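PDB 4OVJ: extracellular solute-binding protein family 1 from Alicyclobacillus acidocaldarius subsp. acidocaldarius, which probably captures a solute outside the cell membrane and delivers it to an ABC-type importer, as members of its solute-binding family do. Local coordinates for residues 287-295 against 362-370; 333-344 against 355-363. All coordinates share one frame; numbering follows the deposited sequence.

Contact 1 (287-295 against 362-370)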
loop_
_atom_site.group_PDB
_atom_site.type_symbol
_atom_site.label_atom_id
_atom_site.label_comp_id
_atom_site.label_asym_id
_atom_site.label_seq_id
_atom_site.Cartn_x
_atom_site.Cartn_y
_atom_site.Cartn_z
ATOM N N GLU A 287 -11.757 4.854 15.331
ATOM C CA GLU A 287 -10.473 4.180 15.440
ATOM C C GLU A 287 -9.582 4.718 14.331
ATOM O O GLU A 287 -10.047 5.442 13.441
ATOM C CB GLU A 287 -10.678 2.662 15.292
ATOM C CG GLU A 287 -11.631 2.114 16.354
ATOM C CD GLU A 287 -11.754 0.599 16.395
ATOM O OE1 GLU A 287 -10.967 -0.095 15.728
ATOM O OE2 GLU A 287 -12.666 0.100 17.108
ATOM N N GLU A 288 -8.308 4.359 14.361
ATOM C CA GLU A 288 -7.405 4.747 13.284
ATOM C C GLU A 288 -7.686 3.894 12.056
ATOM O O GLU A 288 -7.649 2.656 12.122
ATOM C CB GLU A 288 -5.938 4.612 13.710
ATOM C CG GLU A 288 -4.922 4.985 12.630
ATOM C CD GLU A 288 -5.110 6.400 12.092
ATOM O OE1 GLU A 288 -4.899 7.353 12.872
ATOM O OE2 GLU A 288 -5.453 6.570 10.890
ATOM N N GLY A 289 -7.974 4.556 10.937
ATOM C CA GLY A 289 -8.176 3.872 9.670
ATOM C C GLY A 289 -6.904 3.511 8.937
ATOM O O GLY A 289 -6.881 2.546 8.166
ATOM N N LEU A 290 -5.845 4.293 9.136
ATOM C CA LEU A 290 -4.673 4.170 8.288
ATOM C C LEU A 290 -3.927 2.874 8.576
ATOM O O LEU A 290 -3.796 2.462 9.723
ATOM C CB LEU A 290 -3.742 5.351 8.501
ATOM C CG LEU A 290 -2.684 5.602 7.423
ATOM C CD1 LEU A 290 -3.316 5.943 6.076
ATOM C CD2 LEU A 290 -1.754 6.719 7.888
ATOM N N TYR A 291 -3.458 2.251 7.508
ATOM C CA TYR A 291 -2.552 1.106 7.565
ATOM C C TYR A 291 -1.466 1.331 6.529
ATOM O O TYR A 291 -1.626 2.115 5.590
ATOM C CB TYR A 291 -3.279 -0.206 7.256
ATOM C CG TYR A 291 -3.979 -0.206 5.913
ATOM C CD1 TYR A 291 -5.225 0.398 5.755
ATOM C CD2 TYR A 291 -3.373 -0.755 4.792
ATOM C CE1 TYR A 291 -5.860 0.434 4.520
ATOM C CE2 TYR A 291 -4.003 -0.737 3.561
ATOM C CZ TYR A 291 -5.240 -0.124 3.428
ATOM O OH TYR A 291 -5.863 -0.101 2.205
ATOM N N ILE A 292 -0.366 0.626 6.706
ATOM C CA ILE A 292 0.700 0.591 5.727
ATOM C C ILE A 292 0.545 -0.703 4.947
ATOM O O ILE A 292 0.471 -1.771 5.529
ATOM C CB ILE A 292 2.092 0.627 6.395
ATOM C CG1 ILE A 292 2.176 1.727 7.452
ATOM C CG2 ILE A 292 3.169 0.807 5.340
ATOM C CD1 ILE A 292 1.857 3.114 6.953
ATOM N N LYS A 293 0.513 -0.604 3.630
ATOM C CA LYS A 293 0.379 -1.783 2.790
ATOM C C LYS A 293 1.782 -2.297 2.489
ATOM O O LYS A 293 2.596 -1.557 1.954
ATOM C CB LYS A 293 -0.324 -1.413 1.494
ATOM C CG LYS A 293 -0.552 -2.569 0.535
ATOM C CD LYS A 293 -1.328 -2.088 -0.687
ATOM C CE LYS A 293 -1.197 -3.063 -1.840
ATOM N NZ LYS A 293 -2.012 -4.277 -1.592
ATOM N N PRO A 294 2.077 -3.559 2.846
ATOM C CA PRO A 294 3.352 -4.144 2.452
ATOM C C PRO A 294 3.330 -4.524 0.976
ATOM O O PRO A 294 2.423 -5.232 0.523
ATOM C CB PRO A 294 3.452 -5.374 3.352
ATOM C CG PRO A 294 2.034 -5.801 3.542
ATOM C CD PRO A 294 1.196 -4.549 3.507
ATOM N N SER A 295 4.298 -4.045 0.205
ATOM C CA SER A 295 4.292 -4.333 -1.222
ATOM C C SER A 295 4.524 -5.821 -1.461
ATOM O O SER A 295 3.874 -6.446 -2.297
ATOM C CB SER A 295 5.384 -3.536 -1.917
ATOM O OG SER A 295 5.186 -2.159 -1.666
ATOM N N ALA A 362 3.025 8.680 8.808
ATOM C CA ALA A 362 2.055 7.592 8.738
ATOM C C ALA A 362 2.397 6.476 9.696
ATOM O O ALA A 362 1.515 5.883 10.310
ATOM C CB ALA A 362 1.981 7.041 7.326
ATOM N N LEU A 363 3.684 6.168 9.807
ATOM C CA LEU A 363 4.111 5.062 10.666
ATOM C C LEU A 363 3.835 5.316 12.147
ATOM O O LEU A 363 3.695 4.362 12.933
ATOM C CB LEU A 363 5.589 4.771 10.453
ATOM C CG LEU A 363 5.919 4.180 9.088
ATOM C CD1 LEU A 363 7.417 4.230 8.858
ATOM C CD2 LEU A 363 5.395 2.763 8.981
ATOM N N LYS A 364 3.743 6.588 12.533
ATOM C CA LYS A 364 3.402 6.918 13.916
ATOM C C LYS A 364 1.971 6.533 14.296
ATOM O O LYS A 364 1.710 6.209 15.448
ATOM C CB LYS A 364 3.637 8.399 14.191
ATOM C CG LYS A 364 5.094 8.794 14.111
ATOM C CD LYS A 364 5.235 10.301 14.276
ATOM C CE LYS A 364 6.693 10.722 14.269
ATOM N NZ LYS A 364 6.770 12.209 14.221
ATOM N N VAL A 365 1.053 6.553 13.337
ATOM C CA VAL A 365 -0.361 6.318 13.619
ATOM C C VAL A 365 -0.901 4.998 13.088
ATOM O O VAL A 365 -1.899 4.528 13.586
ATOM C CB VAL A 365 -1.271 7.452 13.065
ATOM C CG1 VAL A 365 -0.804 8.806 13.576
ATOM C CG2 VAL A 365 -1.328 7.450 11.539
ATOM N N ALA A 366 -0.267 4.405 12.078
ATOM C CA ALA A 366 -0.911 3.325 11.329
ATOM C C ALA A 366 -1.080 2.088 12.199
ATOM O O ALA A 366 -0.250 1.793 13.058
ATOM C CB ALA A 366 -0.108 2.992 10.084
ATOM N N THR A 367 -2.166 1.375 11.982
ATOM C CA THR A 367 -2.382 0.103 12.648
ATOM C C THR A 367 -2.252 -0.998 11.605
ATOM O O THR A 367 -2.187 -0.715 10.412
ATOM C CB THR A 367 -3.753 0.060 13.322
ATOM O OG1 THR A 367 -4.761 0.081 12.328
ATOM C CG2 THR A 367 -3.940 1.246 14.255
ATOM N N PRO A 368 -2.200 -2.264 12.048
ATOM C CA PRO A 368 -1.958 -3.327 11.087
ATOM C C PRO A 368 -3.019 -3.419 9.995
ATOM O O PRO A 368 -4.203 -3.170 10.228
ATOM C CB PRO A 368 -1.974 -4.592 11.951
ATOM C CG PRO A 368 -1.505 -4.115 13.284
ATOM C CD PRO A 368 -2.151 -2.761 13.433
ATOM N N ILE A 369 -2.566 -3.797 8.814
ATOM C CA ILE A 369 -3.437 -4.061 7.684
ATOM C C ILE A 369 -4.392 -5.215 8.029
ATOM O O ILE A 369 -4.054 -6.103 8.823
ATOM C CB ILE A 369 -2.576 -4.368 6.433
ATOM C CG1 ILE A 369 -3.434 -4.404 5.172
ATOM C CG2 ILE A 369 -1.775 -5.658 6.619
ATOM C CD1 ILE A 369 -2.623 -4.478 3.890
ATOM N N ASP A 370 -5.585 -5.187 7.442
ATOM C CA ASP A 370 -6.551 -6.264 7.597
ATOM C C ASP A 370 -5.993 -7.557 7.016
ATOM O O ASP A 370 -5.102 -7.533 6.157
ATOM C CB ASP A 370 -7.829 -5.988 6.803
ATOM C CG ASP A 370 -8.717 -4.883 7.399
ATOM O OD1 ASP A 370 -8.388 -4.259 8.431
ATOM O OD2 ASP A 370 -9.798 -4.661 6.794
HETATM O O HOH W 1 -7.298 0.462 13.266
HETATM O O HOH W 2 0.364 -0.686 9.214
HETATM O O HOH W 3 0.639 -3.353 8.119
#

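Contact 2 (333-344 against 355-363)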
loop_
_atom_site.group_PDB
_atom_site.type_symbol
_atom_site.label_atom_id
_atom_site.label_comp_id
_atom_site.label_asym_id
_atom_site.label_seq_id
_atom_site.Cartn_x
_atom_site.Cartn_y
_atom_site.Cartn_z
ATOM N N ILE A 333 8.013 2.504 -1.096
ATOM C CA ILE A 333 8.863 3.247 -0.180
ATOM C C ILE A 333 9.689 2.269 0.654
ATOM O O ILE A 333 9.154 1.276 1.139
ATOM C CB ILE A 333 8.010 4.117 0.749
ATOM C CG1 ILE A 333 7.236 5.126 -0.090
ATOM C CG2 ILE A 333 8.885 4.838 1.763
ATOM C CD1 ILE A 333 8.128 5.813 -1.095
ATOM N N PRO A 334 10.993 2.539 0.831
ATOM C CA PRO A 334 11.806 1.628 1.626
ATOM C C PRO A 334 11.255 1.397 3.022
ATOM O O PRO A 334 10.799 2.332 3.690
ATOM C CB PRO A 334 13.155 2.334 1.706
ATOM C CG PRO A 334 13.215 3.133 0.453
ATOM C CD PRO A 334 11.811 3.592 0.208
ATOM N N VAL A 335 11.286 0.142 3.448
ATOM C CA VAL A 335 10.715 -0.222 4.729
ATOM C C VAL A 335 11.543 0.259 5.929
ATOM O O VAL A 335 11.003 0.513 6.998
ATOM C CB VAL A 335 10.486 -1.748 4.787
ATOM C CG1 VAL A 335 11.805 -2.503 4.745
ATOM C CG2 VAL A 335 9.673 -2.111 6.011
ATOM N N SER A 336 12.851 0.384 5.741
ATOM C CA SER A 336 13.778 0.684 6.830
ATOM C C SER A 336 13.909 2.175 7.078
ATOM O O SER A 336 14.195 2.920 6.152
ATOM C CB SER A 336 15.175 0.147 6.503
ATOM O OG SER A 336 16.137 0.689 7.391
ATOM N N SER A 337 13.749 2.589 8.326
ATOM C CA SER A 337 13.913 4.004 8.686
ATOM C C SER A 337 15.332 4.504 8.407
ATOM O O SER A 337 15.519 5.658 8.000
ATOM C CB SER A 337 13.568 4.234 10.155
ATOM O OG SER A 337 14.371 3.433 11.021
ATOM N N SER A 338 16.330 3.647 8.594
ATOM C CA SER A 338 17.721 4.068 8.348
ATOM C C SER A 338 17.972 4.291 6.853
ATOM O O SER A 338 18.631 5.254 6.472
ATOM C CB SER A 338 18.733 3.094 8.973
ATOM O OG SER A 338 18.616 1.801 8.427
ATOM N N VAL A 339 17.402 3.433 6.006
ATOM C CA VAL A 339 17.542 3.575 4.558
ATOM C C VAL A 339 16.830 4.842 4.102
ATOM O O VAL A 339 17.377 5.618 3.326
ATOM C CB VAL A 339 17.008 2.339 3.807
ATOM C CG1 VAL A 339 16.904 2.600 2.318
ATOM C CG2 VAL A 339 17.898 1.146 4.088
ATOM N N ARG A 340 15.617 5.069 4.595
ATOM C CA ARG A 340 14.901 6.302 4.245
ATOM C C ARG A 340 15.716 7.539 4.624
ATOM O O ARG A 340 15.843 8.476 3.819
ATOM C CB ARG A 340 13.524 6.356 4.882
ATOM C CG ARG A 340 12.535 5.360 4.275
ATOM C CD ARG A 340 11.091 5.671 4.634
ATOM N NE ARG A 340 10.878 5.704 6.067
ATOM C CZ ARG A 340 10.709 4.633 6.842
ATOM N NH1 ARG A 340 10.691 3.399 6.335
ATOM N NH2 ARG A 340 10.559 4.792 8.137
ATOM N N THR A 341 16.280 7.534 5.833
ATOM C CA THR A 341 17.087 8.679 6.307
ATOM C C THR A 341 18.275 8.943 5.382
ATOM O O THR A 341 18.531 10.091 4.978
ATOM C CB THR A 341 17.546 8.479 7.769
ATOM O OG1 THR A 341 16.397 8.414 8.622
ATOM C CG2 THR A 341 18.430 9.642 8.244
ATOM N N GLN A 342 18.989 7.882 5.031
ATOM C CA GLN A 342 20.173 8.009 4.193
ATOM C C GLN A 342 19.827 8.387 2.748
ATOM O O GLN A 342 20.561 9.146 2.110
ATOM C CB GLN A 342 21.021 6.737 4.285
ATOM C CG GLN A 342 21.558 6.541 5.699
ATOM C CD GLN A 342 22.384 5.280 5.875
ATOM O OE1 GLN A 342 21.975 4.348 6.574
ATOM N NE2 GLN A 342 23.558 5.251 5.256
ATOM N N LEU A 343 18.706 7.891 2.235
ATOM C CA LEU A 343 18.287 8.250 0.881
ATOM C C LEU A 343 17.718 9.682 0.818
ATOM O O LEU A 343 17.843 10.363 -0.222
ATOM C CB LEU A 343 17.279 7.249 0.322
ATOM C CG LEU A 343 17.787 5.860 -0.073
ATOM C CD1 LEU A 343 16.594 5.033 -0.512
ATOM C CD2 LEU A 343 18.819 5.875 -1.186
HETATM N N MSE A 344 17.113 10.140 1.919
HETATM C CA MSE A 344 16.652 11.546 2.030
HETATM C C MSE A 344 17.815 12.499 1.970
HETATM O O MSE A 344 17.710 13.581 1.362
HETATM C CB MSE A 344 15.852 11.809 3.319
HETATM C CG MSE A 344 14.376 11.575 3.022
HETATM SE SE MSE A 344 13.161 11.797 4.566
HETATM C CE MSE A 344 13.823 10.427 5.816
ATOM N N GLU A 355 7.459 12.138 0.025
ATOM C CA GLU A 355 6.867 10.823 0.268
ATOM C C GLU A 355 7.454 10.192 1.510
ATOM O O GLU A 355 6.734 9.628 2.314
ATOM C CB GLU A 355 7.215 9.843 -0.842
ATOM C CG GLU A 355 6.329 9.791 -2.039
ATOM C CD GLU A 355 6.644 8.556 -2.862
ATOM O OE1 GLU A 355 6.019 7.499 -2.631
ATOM O OE2 GLU A 355 7.562 8.623 -3.684
ATOM N N PHE A 356 8.783 10.231 1.627
ATOM C CA PHE A 356 9.455 9.612 2.775
ATOM C C PHE A 356 9.017 10.290 4.070
ATOM O O PHE A 356 8.763 9.624 5.075
ATOM C CB PHE A 356 10.981 9.697 2.654
ATOM C CG PHE A 356 11.590 8.743 1.665
ATOM C CD1 PHE A 356 10.851 8.171 0.641
ATOM C CD2 PHE A 356 12.947 8.438 1.746
ATOM C CE1 PHE A 356 11.449 7.320 -0.267
ATOM C CE2 PHE A 356 13.538 7.588 0.830
ATOM C CZ PHE A 356 12.787 7.023 -0.165
ATOM N N GLN A 357 8.927 11.616 4.050
ATOM C CA GLN A 357 8.496 12.354 5.236
ATOM C C GLN A 357 7.067 11.996 5.619
ATOM O O GLN A 357 6.746 11.845 6.788
ATOM C CB GLN A 357 8.599 13.856 5.010
ATOM C CG GLN A 357 10.031 14.361 4.972
ATOM C CD GLN A 357 10.139 15.811 4.531
ATOM O OE1 GLN A 357 9.231 16.355 3.895
ATOM N NE2 GLN A 357 11.259 16.442 4.861
ATOM N N LEU A 358 6.198 11.877 4.624
ATOM C CA LEU A 358 4.809 11.514 4.890
ATOM C C LEU A 358 4.749 10.105 5.494
ATOM O O LEU A 358 4.040 9.876 6.479
ATOM C CB LEU A 358 3.994 11.585 3.595
ATOM C CG LEU A 358 2.471 11.396 3.615
ATOM C CD1 LEU A 358 2.057 9.949 3.772
ATOM C CD2 LEU A 358 1.817 12.275 4.670
ATOM N N VAL A 359 5.507 9.170 4.924
ATOM C CA VAL A 359 5.482 7.796 5.441
ATOM C C VAL A 359 5.977 7.783 6.892
ATOM O O VAL A 359 5.409 7.100 7.727
ATOM C CB VAL A 359 6.242 6.815 4.533
ATOM C CG1 VAL A 359 6.345 5.432 5.160
ATOM C CG2 VAL A 359 5.523 6.661 3.196
ATOM N N ASN A 360 6.990 8.575 7.222
ATOM C CA ASN A 360 7.421 8.647 8.611
ATOM C C ASN A 360 6.301 9.096 9.559
ATOM O O ASN A 360 6.168 8.567 10.647
ATOM C CB ASN A 360 8.656 9.536 8.754
ATOM C CG ASN A 360 9.906 8.901 8.154
ATOM O OD1 ASN A 360 9.955 7.695 7.884
ATOM N ND2 ASN A 360 10.938 9.712 7.956
ATOM N N GLU A 361 5.478 10.048 9.136
ATOM C CA GLU A 361 4.309 10.434 9.920
ATOM C C GLU A 361 3.223 9.358 9.939
ATOM O O GLU A 361 2.607 9.131 10.977
ATOM C CB GLU A 361 3.760 11.772 9.450
ATOM C CG GLU A 361 4.742 12.894 9.706
ATOM C CD GLU A 361 5.142 12.981 11.173
ATOM O OE1 GLU A 361 4.239 13.000 12.047
ATOM O OE2 GLU A 361 6.361 13.000 11.457
ATOM N N ALA A 362 3.025 8.680 8.808
ATOM C CA ALA A 362 2.055 7.592 8.738
ATOM C C ALA A 362 2.397 6.476 9.696
ATOM O O ALA A 362 1.515 5.883 10.310
ATOM C CB ALA A 362 1.981 7.041 7.326
ATOM N N LEU A 363 3.684 6.168 9.807
ATOM C CA LEU A 363 4.111 5.062 10.666
ATOM C C LEU A 363 3.835 5.316 12.147
ATOM O O LEU A 363 3.695 4.362 12.933
ATOM C CB LEU A 363 5.589 4.771 10.453
ATOM C CG LEU A 363 5.919 4.180 9.088
ATOM C CD1 LEU A 363 7.417 4.230 8.858
ATOM C CD2 LEU A 363 5.395 2.763 8.981
HETATM O O HOH W 4 13.432 7.692 8.339
#

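Contact 1 (287-295 against 362-370)
In what is probably the hinge region between the two lobes of this solute-binding protein, the loop entering strand 293-300 crosses the chain that leaves helix 350-365, and L290 and T367 join the two backbone to backbone. T367 N donates to L290 O at 3.0 Å in a nearly straight bond (164°), the donor lying somewhat off the carbonyl plane. The same oxygen receives a CA-H contact from A366, and Y291 CA returns one to T367 O at 3.4 Å. Waters fill the next steps: one joins I292 N to T367 O, and a second donates to I292 O and accepts weakly from I369 N. Such a crossing of extended segments is consistent with the interlobe connections of the periplasmic-binding-protein fold, and I292 also packs on L136 and N138 of strand 128-144. On the helix side, L290 CD2 wedges against V365 CG2 (3.7 Å) and A362 CB (3.8 Å). I292 sends CD1 onto A366 CB, also at 3.7 Å, and its CG1 meets L363 CD2 with the two side chains roughly perpendicular. Beyond the crossing, I369 lies obliquely against Y291, CG1 to CD2, and extends its CD1 to the P294 ring at CD, 3.8 Å away; with CG1 opposite the backbone N (chi1 -170°), it runs out along the strand entry. With E288 CG anti to the backbone N (chi1 179°), the methylene lies by V365 O; the bend at chi2 then carries OE2 back to L290 N, while R157 forms a salt bridge with the same carboxylate oxygen.

Contact 2 (333-344 against 355-363)
F356 projects from helix 350-365 into the buried side of the contact, where P334, R340, L343 and selenomethionine M344 enclose its ring and CB. R340 CG rests over one face near the rim, R340 O lies in plane at the edge, 3.6 Å from F356 CD2, and L343 CB also comes to the edge. P334 CD meets F356 CZ at 3.6 Å, the two side chains crossing at about a right angle. M344 slides past F356 in the opposite direction, pressing CG on CD2 and SE on CB, the latter at 3.6 Å. Deeper in, toward strand 128-144, I333 passes V359 in one of its two modelled conformers. Helices 337-345 and 350-365 form an antiparallel helical hairpin, in which the axes of 337-344 and 355-363 approach to 10.6 Å, crossing at -151°; S336 N-caps the first helix, its OG accepting weakly from S338 N and V339 N. Across the hairpin R340 grips N360 side-on with two nitrogens on one atom: NE reaches N360 OD1 at 2.8 Å and NH2 reaches the same oxygen at 3.0 Å, with the oxygen somewhat out of the guanidinium plane. The bend at chi3 (-57°) turns the guanidinium back over S337 CA, and NH1 donates to P334 O at 2.9 Å, almost in the guanidinium plane, so the group also ties down the turn before its own helix. A leucine in place of R340 would probably leave N360 OD1 and the P334 carbonyl without these donors and let the N360 amide turn. Toward solvent the fit is looser: at the partly exposed end of M344, CE lies by N360 ND2, and SE is 4.1 Å from the CG of exposed Q357. N360 ND2 donates weakly to a water that is itself bound to S337 O.

Along the chain, 287-295 comes first and leads into strand 293-300; the chain then runs through helices 307-319 and 321-327 to strand 333-334 and helix 337-345. After a short turn, helix 350-365 starts back, and 355-363 closes contact 2, a small loop with ten residues between its segments. The same helix ends in 362-370, which closes contact 1 over 66 intervening residues, so contact 2 is nested in the wider loop, its last two residues, A362 and L363, shared with the closing segment. The centres are about 14 Å apart. Helix 350-365 thus packs on helix 337-345 and, at its C-terminal end, on the loop entering strand 293-300, and strand 128-144 pairs with both 293-300 and 333-334.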